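PDB 3MIZ: putative transcriptional regulator protein, LacI family from Rhizobium etli, which probably binds operator DNA and regulates transcription as a member of the LacI family, most likely as a repressor. Local coordinates for residues 58-61 and 62-66; 119-122 and 123-126; 181-184 and 185-189. One frame throughout, in Å; residues are numbered along the deposited sequence.

In the fold
All three contacts are local, formed by residues a few positions apart, and none touches another. Contact 1 and contact 2 lie on opposite sides of the chain's centre, their own centres about 41 Å apart: 58-66 belongs to helix 56-68, against the parallel sheet, while 119-126 belongs to helix 115-127, against strand 200-203 of the mixed sheet. Contact 3 starts on that mixed sheet's edge strand 181-182, with an Asx turn at the passage into helix 184-192. Contact 2 is the most buried and touches no other chain; contacts 1 and 3, partly buried, both reach the second subunit, contact 1 through more residues. Contacts 2 and 3 share a threonine doubling a backbone bond; contact 1 centres on a carboxylate-indole bond.

Contact 1: residues 58-61 and 62-66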
ATOM      1  N   ARG A  58     -18.788  -6.349  14.856  1.00 21.59           N
ATOM      2  CA  ARG A  58     -18.850  -6.706  13.446  1.00 21.93           C
ATOM      3  C   ARG A  58     -18.196  -8.059  13.193  1.00 19.20           C
ATOM      4  O   ARG A  58     -18.647  -8.807  12.330  1.00 19.88           O
ATOM      5  CB  ARG A  58     -18.167  -5.641  12.585  1.00 22.32           C
ATOM      6  CG  ARG A  58     -18.728  -4.246  12.739  1.00 26.93           C
ATOM      7  CD  ARG A  58     -18.332  -3.374  11.558  1.00 28.75           C
ATOM      8  NE  ARG A  58     -18.417  -1.963  11.896  1.00 36.11           N
ATOM      9  CZ  ARG A  58     -17.380  -1.216  12.259  1.00 36.45           C
ATOM     10  NH1 ARG A  58     -16.165  -1.743  12.323  1.00 36.65           N
ATOM     11  NH2 ARG A  58     -17.560   0.060  12.568  1.00 38.52           N
ATOM     12  N   GLU A  59     -17.136  -8.374  13.937  1.00 19.10           N
ATOM     13  CA  GLU A  59     -16.464  -9.657  13.757  1.00 18.31           C
ATOM     14  C   GLU A  59     -17.402 -10.814  14.062  1.00 18.31           C
ATOM     15  O   GLU A  59     -17.476 -11.785  13.311  1.00 16.58           O
ATOM     16  CB  GLU A  59     -15.230  -9.790  14.662  1.00 19.96           C
ATOM     17  CG  GLU A  59     -14.470 -11.093  14.392  1.00 22.62           C
ATOM     18  CD  GLU A  59     -13.260 -11.293  15.283  1.00 23.05           C
ATOM     19  OE1 GLU A  59     -12.746 -10.301  15.837  1.00 28.74           O
ATOM     20  OE2 GLU A  59     -12.811 -12.448  15.413  1.00 23.58           O
ATOM     21  N   VAL A  60     -18.110 -10.717  15.182  1.00 18.70           N
ATOM     22  CA  VAL A  60     -19.035 -11.772  15.565  1.00 19.27           C
ATOM     23  C   VAL A  60     -20.001 -12.029  14.418  1.00 18.61           C
ATOM     24  O   VAL A  60     -20.243 -13.174  14.032  1.00 17.50           O
ATOM     25  CB  VAL A  60     -19.831 -11.380  16.826  1.00 21.70           C
ATOM     26  CG1 VAL A  60     -20.857 -12.464  17.157  1.00 23.28           C
ATOM     27  CG2 VAL A  60     -18.874 -11.180  17.995  1.00 22.95           C
ATOM     28  N   GLU A  61     -20.547 -10.944  13.884  1.00 21.09           N
ATOM     29  CA  GLU A  61     -21.490 -10.998  12.775  1.00 23.53           C
ATOM     30  C   GLU A  61     -20.850 -11.618  11.528  1.00 22.37           C
ATOM     31  O   GLU A  61     -21.513 -12.327  10.765  1.00 20.23           O
ATOM     32  CB  GLU A  61     -21.989  -9.578  12.479  1.00 27.33           C
ATOM     33  CG  GLU A  61     -22.684  -9.386  11.145  1.00 33.49           C
ATOM     34  CD  GLU A  61     -23.212  -7.969  10.978  1.00 36.93           C
ATOM     35  OE1 GLU A  61     -22.451  -7.014  11.247  1.00 39.88           O
ATOM     36  OE2 GLU A  61     -24.385  -7.806  10.572  1.00 40.17           O
ATOM     37  N   ILE A  62     -19.563 -11.356  11.322  1.00 20.16           N
ATOM     38  CA  ILE A  62     -18.872 -11.907  10.157  1.00 18.24           C
ATOM     39  C   ILE A  62     -18.714 -13.417  10.253  1.00 18.14           C
ATOM     40  O   ILE A  62     -18.854 -14.118   9.256  1.00 19.27           O
ATOM     41  CB  ILE A  62     -17.493 -11.253   9.960  1.00 17.79           C
ATOM     42  CG1 ILE A  62     -17.685  -9.805   9.497  1.00 20.98           C
ATOM     43  CG2 ILE A  62     -16.670 -12.050   8.939  1.00 20.49           C
ATOM     44  CD1 ILE A  62     -16.410  -9.002   9.398  1.00 21.78           C
ATOM     45  N   TRP A  63     -18.420 -13.922  11.448  1.00 17.64           N
ATOM     46  CA  TRP A  63     -18.278 -15.361  11.627  1.00 17.61           C
ATOM     47  C   TRP A  63     -19.623 -16.028  11.344  1.00 20.60           C
ATOM     48  O   TRP A  63     -19.692 -17.090  10.716  1.00 17.32           O
ATOM     49  CB  TRP A  63     -17.846 -15.693  13.054  1.00 17.30           C
ATOM     50  CG  TRP A  63     -16.388 -15.474  13.315  1.00 15.53           C
ATOM     51  CD1 TRP A  63     -15.806 -14.378  13.890  1.00 16.31           C
ATOM     52  CD2 TRP A  63     -15.327 -16.386  13.019  1.00 16.79           C
ATOM     53  NE1 TRP A  63     -14.439 -14.560  13.975  1.00 17.96           N
ATOM     54  CE2 TRP A  63     -14.121 -15.786  13.449  1.00 15.19           C
ATOM     55  CE3 TRP A  63     -15.278 -17.661  12.433  1.00 16.54           C
ATOM     56  CZ2 TRP A  63     -12.881 -16.414  13.313  1.00 16.76           C
ATOM     57  CZ3 TRP A  63     -14.038 -18.287  12.297  1.00 19.36           C
ATOM     58  CH2 TRP A  63     -12.857 -17.660  12.738  1.00 16.82           C
ATOM     59  N   LYS A  64     -20.685 -15.387  11.826  1.00 21.58           N
ATOM     60  CA  LYS A  64     -22.042 -15.880  11.638  1.00 25.28           C
ATOM     61  C   LYS A  64     -22.324 -15.930  10.137  1.00 25.98           C
ATOM     62  O   LYS A  64     -22.874 -16.906   9.628  1.00 25.81           O
ATOM     63  CB  LYS A  64     -23.026 -14.937  12.338  1.00 26.31           C
ATOM     64  CG  LYS A  64     -24.268 -15.607  12.875  1.00 31.53           C
ATOM     65  CD  LYS A  64     -25.026 -14.680  13.822  1.00 34.06           C
ATOM     66  CE  LYS A  64     -24.185 -14.288  15.038  1.00 35.62           C
ATOM     67  NZ  LYS A  64     -23.773 -15.467  15.855  1.00 36.93           N
HETATM   68  N   MSE A  65     -21.939 -14.872   9.432  1.00 27.40           N
HETATM   69  CA  MSE A  65     -22.131 -14.809   7.986  1.00 30.10           C
HETATM   70  C   MSE A  65     -21.404 -15.949   7.281  1.00 29.44           C
HETATM   71  O   MSE A  65     -21.959 -16.585   6.382  1.00 29.85           O
HETATM   72  CB  MSE A  65     -21.627 -13.472   7.433  1.00 33.97           C
HETATM   73  CG  MSE A  65     -21.384 -13.482   5.920  1.00 40.34           C
HETATM   74 SE   MSE A  65     -21.143 -11.708   5.207  1.00 52.15          SE
HETATM   75  CE  MSE A  65     -23.006 -11.202   5.228  1.00 48.09           C
ATOM     76  N   PHE A  66     -20.160 -16.204   7.674  1.00 28.62           N
ATOM     77  CA  PHE A  66     -19.402 -17.275   7.041  1.00 27.77           C
ATOM     78  C   PHE A  66     -20.021 -18.647   7.274  1.00 27.82           C
ATOM     79  O   PHE A  66     -20.028 -19.487   6.375  1.00 28.63           O
ATOM     80  CB  PHE A  66     -17.940 -17.265   7.503  1.00 28.44           C
ATOM     81  CG  PHE A  66     -17.079 -16.275   6.760  1.00 29.22           C
ATOM     82  CD1 PHE A  66     -17.355 -15.957   5.432  1.00 29.52           C
ATOM     83  CD2 PHE A  66     -15.981 -15.682   7.371  1.00 29.46           C
ATOM     84  CE1 PHE A  66     -16.549 -15.063   4.722  1.00 30.93           C
ATOM     85  CE2 PHE A  66     -15.169 -14.786   6.665  1.00 29.51           C
ATOM     86  CZ  PHE A  66     -15.454 -14.477   5.345  1.00 28.38           C
TER
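The indole of Trp63 meets the carboxylate of Glu59 at its edge, with Glu59 CD in the ring plane; the two side chains run side by side and point the same way, one helical turn apart. Val60 CA also lies at the ring's edge, and the carboxylate plane is turned 33° from that of the indole. Trp63 NE1 donates to Glu59 OE2 over 3.0 Å in a nearly straight bond (167°), using the anti lone pair of the oxygen. An extended chain, with CG anti to the backbone N (chi1 -176°), carries Glu59 along the ring edge and brings its CG to 3.5 Å from Trp63 NE1. In the backbone, Trp63 N donates to Glu59 O, and the bonds from Ile62 N to Arg58 O and from Met65 N to Glu61 O continue the helical ladder. Ile62 CG1 rests 3.2 Å from Arg58 O. Strands 15-20 and 73-78 lie against Trp63, whereas Met65 and Glu61 pack on Thr46 of the second subunit. The buried OE2 also accepts from Glu87 N and, weakly, from Tyr76 OH, a set of donors that would probably stabilise an ionised carboxylate and restrict rotation of both the carboxylate and the indole.

Contact 2: residues 119-122 and 123-126; sequences ARDL and TRYL
Thr123 grips Ala119 O twice, through its backbone N and its hydroxyl, within the middle of helix 115-127. Thr123 N donates over 2.9 Å, and Thr123 OG1 donates to the same Ala119 O over 2.8 Å; the two donors arrive from opposite faces of the carbonyl plane. The hydroxyl gets there because OG1 stands beside its own backbone N (chi1 -61°), turned back toward the preceding turn. This common threonine habit gives the hydroxyl hydrogen of a buried threonine an acceptor within its own helix. The remaining backbone bonds are ordinary: Arg124 N to Arg120 O, Tyr125 N to Asp121 O, and a weak one from Leu126 N to Leu122 O, 3.3 Å long.

The two arginines meet through their aliphatic parts. Arg120 and Arg124 lie alongside each other, pointing the same way, with Arg120 CG 4.0 Å from Arg124 CD and their guanidinium planes 72° apart. Arg124 CG also passes 3.2 Å from Arg120 O. Asp121 slants across Arg124 and brings a carboxylate oxygen to its methylene, OD1 lying 4.2 Å from Arg124 CD, but the charged groups do not touch; instead Asp121 OD2 accepts from Gln117 NE2 on the preceding turn.

Carbon atoms also pack against a backbone oxygen: Tyr125 CB lies 3.3 Å from Leu122 O, and Leu126 CG is 3.8 Å from the same oxygen. The phenol ring extends beyond the contact, where its hydroxyl bonds to Glu286 and its ring makes a cation-pi contact with Arg129.

Leu122, Thr123 and Leu126 settle on Met202 of strand 200-203, Leu122 and Tyr125 also touch Leu284 of strand 277-285, and Ala119, Arg120 and Thr123 pack against helix 144-160.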
ATOM      1  N   ALA A 119      15.373  -8.624  13.253  1.00 13.56           N
ATOM      2  CA  ALA A 119      16.071  -7.458  13.790  1.00 15.34           C
ATOM      3  C   ALA A 119      17.439  -7.861  14.321  1.00 16.61           C
ATOM      4  O   ALA A 119      18.401  -7.091  14.241  1.00 13.12           O
ATOM      5  CB  ALA A 119      15.248  -6.801  14.894  1.00 17.23           C
ATOM      6  N   ARG A 120      17.517  -9.073  14.865  1.00 15.16           N
ATOM      7  CA  ARG A 120      18.771  -9.590  15.386  1.00 17.52           C
ATOM      8  C   ARG A 120      19.784  -9.717  14.247  1.00 15.10           C
ATOM      9  O   ARG A 120      20.916  -9.251  14.360  1.00 15.93           O
ATOM     10  CB  ARG A 120      18.554 -10.967  16.035  1.00 17.94           C
ATOM     11  CG  ARG A 120      19.844 -11.711  16.395  1.00 20.24           C
ATOM     12  CD  ARG A 120      19.566 -13.014  17.156  1.00 22.14           C
ATOM     13  NE  ARG A 120      18.965 -14.082  16.344  1.00 24.38           N
ATOM     14  CZ  ARG A 120      17.814 -14.690  16.643  1.00 26.49           C
ATOM     15  NH1 ARG A 120      17.136 -14.326  17.725  1.00 28.98           N
ATOM     16  NH2 ARG A 120      17.345 -15.678  15.886  1.00 19.78           N
ATOM     17  N   ASP A 121      19.373 -10.347  13.153  1.00 15.70           N
ATOM     18  CA  ASP A 121      20.268 -10.550  12.022  1.00 16.75           C
ATOM     19  C   ASP A 121      20.673  -9.254  11.336  1.00 18.99           C
ATOM     20  O   ASP A 121      21.789  -9.133  10.829  1.00 19.95           O
ATOM     21  CB  ASP A 121      19.631 -11.494  11.007  1.00 16.46           C
ATOM     22  CG  ASP A 121      19.540 -12.913  11.523  1.00 20.23           C
ATOM     23  OD1 ASP A 121      20.290 -13.246  12.467  1.00 20.38           O
ATOM     24  OD2 ASP A 121      18.736 -13.694  10.982  1.00 19.70           O
ATOM     25  N   LEU A 122      19.767  -8.283  11.330  1.00 17.29           N
ATOM     26  CA  LEU A 122      20.034  -6.996  10.705  1.00 17.14           C
ATOM     27  C   LEU A 122      21.021  -6.221  11.575  1.00 16.06           C
ATOM     28  O   LEU A 122      21.907  -5.536  11.065  1.00 14.58           O
ATOM     29  CB  LEU A 122      18.714  -6.235  10.548  1.00 19.57           C
ATOM     30  CG  LEU A 122      18.571  -5.155   9.481  1.00 24.21           C
ATOM     31  CD1 LEU A 122      19.172  -5.604   8.163  1.00 23.37           C
ATOM     32  CD2 LEU A 122      17.091  -4.853   9.319  1.00 25.57           C
ATOM     33  N   THR A 123      20.888  -6.352  12.892  1.00 13.86           N
ATOM     34  CA  THR A 123      21.790  -5.657  13.805  1.00 15.40           C
ATOM     35  C   THR A 123      23.188  -6.286  13.693  1.00 17.57           C
ATOM     36  O   THR A 123      24.195  -5.576  13.634  1.00 18.64           O
ATOM     37  CB  THR A 123      21.273  -5.734  15.269  1.00 17.62           C
ATOM     38  OG1 THR A 123      19.987  -5.100  15.352  1.00 18.27           O
ATOM     39  CG2 THR A 123      22.236  -5.022  16.226  1.00 16.70           C
ATOM     40  N   ARG A 124      23.250  -7.613  13.635  1.00 17.35           N
ATOM     41  CA  ARG A 124      24.538  -8.305  13.505  1.00 17.57           C
ATOM     42  C   ARG A 124      25.204  -7.930  12.176  1.00 17.41           C
ATOM     43  O   ARG A 124      26.437  -7.840  12.081  1.00 15.91           O
ATOM     44  CB  ARG A 124      24.339  -9.823  13.556  1.00 21.22           C
ATOM     45  CG  ARG A 124      23.865 -10.368  14.902  1.00 23.98           C
ATOM     46  CD  ARG A 124      23.488 -11.838  14.771  1.00 27.48           C
ATOM     47  NE  ARG A 124      24.571 -12.646  14.206  1.00 29.84           N
ATOM     48  CZ  ARG A 124      25.530 -13.230  14.920  1.00 33.77           C
ATOM     49  NH1 ARG A 124      25.555 -13.104  16.241  1.00 34.40           N
ATOM     50  NH2 ARG A 124      26.462 -13.954  14.310  1.00 34.95           N
ATOM     51  N   TYR A 125      24.386  -7.737  11.148  1.00 17.37           N
ATOM     52  CA  TYR A 125      24.881  -7.357   9.826  1.00 18.29           C
ATOM     53  C   TYR A 125      25.718  -6.080   9.947  1.00 17.97           C
ATOM     54  O   TYR A 125      26.836  -6.004   9.434  1.00 16.76           O
ATOM     55  CB  TYR A 125      23.698  -7.139   8.874  1.00 19.77           C
ATOM     56  CG  TYR A 125      24.081  -6.593   7.515  1.00 23.02           C
ATOM     57  CD1 TYR A 125      24.203  -5.220   7.303  1.00 24.37           C
ATOM     58  CD2 TYR A 125      24.329  -7.448   6.445  1.00 23.88           C
ATOM     59  CE1 TYR A 125      24.563  -4.712   6.058  1.00 26.10           C
ATOM     60  CE2 TYR A 125      24.691  -6.950   5.191  1.00 26.13           C
ATOM     61  CZ  TYR A 125      24.805  -5.583   5.006  1.00 26.62           C
ATOM     62  OH  TYR A 125      25.161  -5.089   3.770  1.00 27.15           O
ATOM     63  N   LEU A 126      25.174  -5.086  10.639  1.00 14.45           N
ATOM     64  CA  LEU A 126      25.875  -3.829  10.836  1.00 15.85           C
ATOM     65  C   LEU A 126      27.123  -4.015  11.700  1.00 16.82           C
ATOM     66  O   LEU A 126      28.186  -3.490  11.375  1.00 16.06           O
ATOM     67  CB  LEU A 126      24.934  -2.802  11.468  1.00 13.86           C
ATOM     68  CG  LEU A 126      23.816  -2.345  10.525  1.00 11.73           C
ATOM     69  CD1 LEU A 126      22.814  -1.473  11.264  1.00 11.14           C
ATOM     70  CD2 LEU A 126      24.437  -1.577   9.342  1.00 10.91           C
TER

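Contact 3: residues 181-184 and 185-189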
ATOM      1  N   ASN A 181       1.051  10.548  15.108  1.00 16.23           N
ATOM      2  CA  ASN A 181       1.670  11.855  15.203  1.00 14.49           C
ATOM      3  C   ASN A 181       3.032  11.375  14.707  1.00 13.29           C
ATOM      4  O   ASN A 181       3.682  10.579  15.371  1.00 12.99           O
ATOM      5  CB  ASN A 181       1.695  12.268  16.678  1.00 15.46           C
ATOM      6  CG  ASN A 181       2.574  13.462  16.950  1.00 18.51           C
ATOM      7  OD1 ASN A 181       2.868  14.266  16.064  1.00 18.80           O
ATOM      8  ND2 ASN A 181       2.989  13.597  18.204  1.00 19.24           N
ATOM      9  N   ASN A 182       3.437  11.822  13.526  1.00 14.34           N
ATOM     10  CA  ASN A 182       4.683  11.346  12.934  1.00 15.81           C
ATOM     11  C   ASN A 182       5.799  12.390  12.858  1.00 16.14           C
ATOM     12  O   ASN A 182       5.643  13.433  12.235  1.00 17.25           O
ATOM     13  CB  ASN A 182       4.362  10.786  11.545  1.00 15.39           C
ATOM     14  CG  ASN A 182       5.558  10.141  10.881  1.00 18.86           C
ATOM     15  OD1 ASN A 182       6.595  10.780  10.698  1.00 17.21           O
ATOM     16  ND2 ASN A 182       5.419   8.867  10.508  1.00 17.00           N
ATOM     17  N   TYR A 183       6.930  12.093  13.494  1.00 16.60           N
ATOM     18  CA  TYR A 183       8.061  13.020  13.515  1.00 15.68           C
ATOM     19  C   TYR A 183       9.387  12.331  13.207  1.00 14.64           C
ATOM     20  O   TYR A 183      10.423  12.673  13.788  1.00 14.43           O
ATOM     21  CB  TYR A 183       8.152  13.711  14.887  1.00 14.54           C
ATOM     22  CG  TYR A 183       7.871  12.799  16.065  1.00 13.98           C
ATOM     23  CD1 TYR A 183       6.562  12.554  16.478  1.00 13.77           C
ATOM     24  CD2 TYR A 183       8.907  12.156  16.751  1.00 14.81           C
ATOM     25  CE1 TYR A 183       6.285  11.692  17.542  1.00 15.43           C
ATOM     26  CE2 TYR A 183       8.640  11.291  17.819  1.00 15.89           C
ATOM     27  CZ  TYR A 183       7.322  11.063  18.206  1.00 16.67           C
ATOM     28  OH  TYR A 183       7.031  10.203  19.248  1.00 16.17           O
ATOM     29  N   VAL A 184       9.357  11.373  12.284  1.00 12.53           N
ATOM     30  CA  VAL A 184      10.562  10.628  11.923  1.00 12.78           C
ATOM     31  C   VAL A 184      11.653  11.549  11.372  1.00 13.11           C
ATOM     32  O   VAL A 184      12.803  11.479  11.802  1.00 14.40           O
ATOM     33  CB  VAL A 184      10.252   9.526  10.872  1.00 11.62           C
ATOM     34  CG1 VAL A 184      11.499   8.719  10.587  1.00 12.52           C
ATOM     35  CG2 VAL A 184       9.135   8.607  11.385  1.00 12.04           C
ATOM     36  N   PHE A 185      11.290  12.412  10.428  1.00 13.50           N
ATOM     37  CA  PHE A 185      12.262  13.334   9.837  1.00 15.69           C
ATOM     38  C   PHE A 185      12.954  14.185  10.906  1.00 16.33           C
ATOM     39  O   PHE A 185      14.186  14.312  10.920  1.00 15.24           O
ATOM     40  CB  PHE A 185      11.573  14.265   8.833  1.00 14.99           C
ATOM     41  CG  PHE A 185      12.495  15.284   8.219  1.00 16.50           C
ATOM     42  CD1 PHE A 185      13.376  14.926   7.201  1.00 14.81           C
ATOM     43  CD2 PHE A 185      12.501  16.599   8.683  1.00 17.13           C
ATOM     44  CE1 PHE A 185      14.249  15.855   6.654  1.00 17.59           C
ATOM     45  CE2 PHE A 185      13.374  17.542   8.144  1.00 20.02           C
ATOM     46  CZ  PHE A 185      14.252  17.170   7.126  1.00 19.20           C
ATOM     47  N   ALA A 186      12.153  14.774  11.791  1.00 17.35           N
ATOM     48  CA  ALA A 186      12.678  15.628  12.852  1.00 18.69           C
ATOM     49  C   ALA A 186      13.563  14.857  13.820  1.00 18.77           C
ATOM     50  O   ALA A 186      14.586  15.372  14.273  1.00 20.37           O
ATOM     51  CB  ALA A 186      11.529  16.301  13.610  1.00 20.16           C
ATOM     52  N   ALA A 187      13.176  13.625  14.134  1.00 16.63           N
ATOM     53  CA  ALA A 187      13.955  12.802  15.048  1.00 17.06           C
ATOM     54  C   ALA A 187      15.288  12.398  14.418  1.00 16.81           C
ATOM     55  O   ALA A 187      16.323  12.433  15.073  1.00 16.56           O
ATOM     56  CB  ALA A 187      13.166  11.562  15.440  1.00 16.27           C
ATOM     57  N   ALA A 188      15.254  12.019  13.144  1.00 18.06           N
ATOM     58  CA  ALA A 188      16.464  11.605  12.432  1.00 17.68           C
ATOM     59  C   ALA A 188      17.413  12.780  12.257  1.00 17.07           C
ATOM     60  O   ALA A 188      18.633  12.621  12.275  1.00 18.20           O
ATOM     61  CB  ALA A 188      16.098  11.030  11.070  1.00 16.58           C
ATOM     62  N   THR A 189      16.848  13.962  12.068  1.00 16.94           N
ATOM     63  CA  THR A 189      17.665  15.153  11.890  1.00 18.28           C
ATOM     64  C   THR A 189      18.426  15.461  13.180  1.00 19.49           C
ATOM     65  O   THR A 189      19.629  15.719  13.154  1.00 19.15           O
ATOM     66  CB  THR A 189      16.795  16.351  11.485  1.00 16.17           C
ATOM     67  OG1 THR A 189      16.280  16.126  10.165  1.00 17.89           O
ATOM     68  CG2 THR A 189      17.617  17.644  11.483  1.00 20.05           C
TER
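An Asx turn at the passage from strand 181-182 into helix 184-192 leads into contact 3, with Tyr183 at the N-cap position. There Tyr183 CB lies 4.4 Å from Ala186 CB, and Ala187 CB approaches the edge of the phenol ring, near its plane, 4.5 Å from Tyr183 CD2. Asn182 OD1 closes the turn by accepting from Val184 N over 3.2 Å; the bond is straight at the hydrogen (176°), but the donor stands above the plane of the amide carbonyl. The first helical bonds run from Ala187 N to Tyr183 O, 2.9 Å, and from Ala188 N to Val184 O, 2.8 Å. One residue further on, Phe185 O accepts from both Thr189 N and Thr189 OG1, from opposite faces of its plane. With Phe185 CG anti to the backbone N (chi1 178°), one face of the ring is set beneath Thr189 OG1, which lies 3.7 Å above its centre. Gln211 of helix 206-217 bonds to both Asn182 OD1 and Phe185 N, while Val184 and Phe185 pack on that helix. Tyr183 lies on Leu171 of strand 167-174, and its hydroxyl bonds to Asp174.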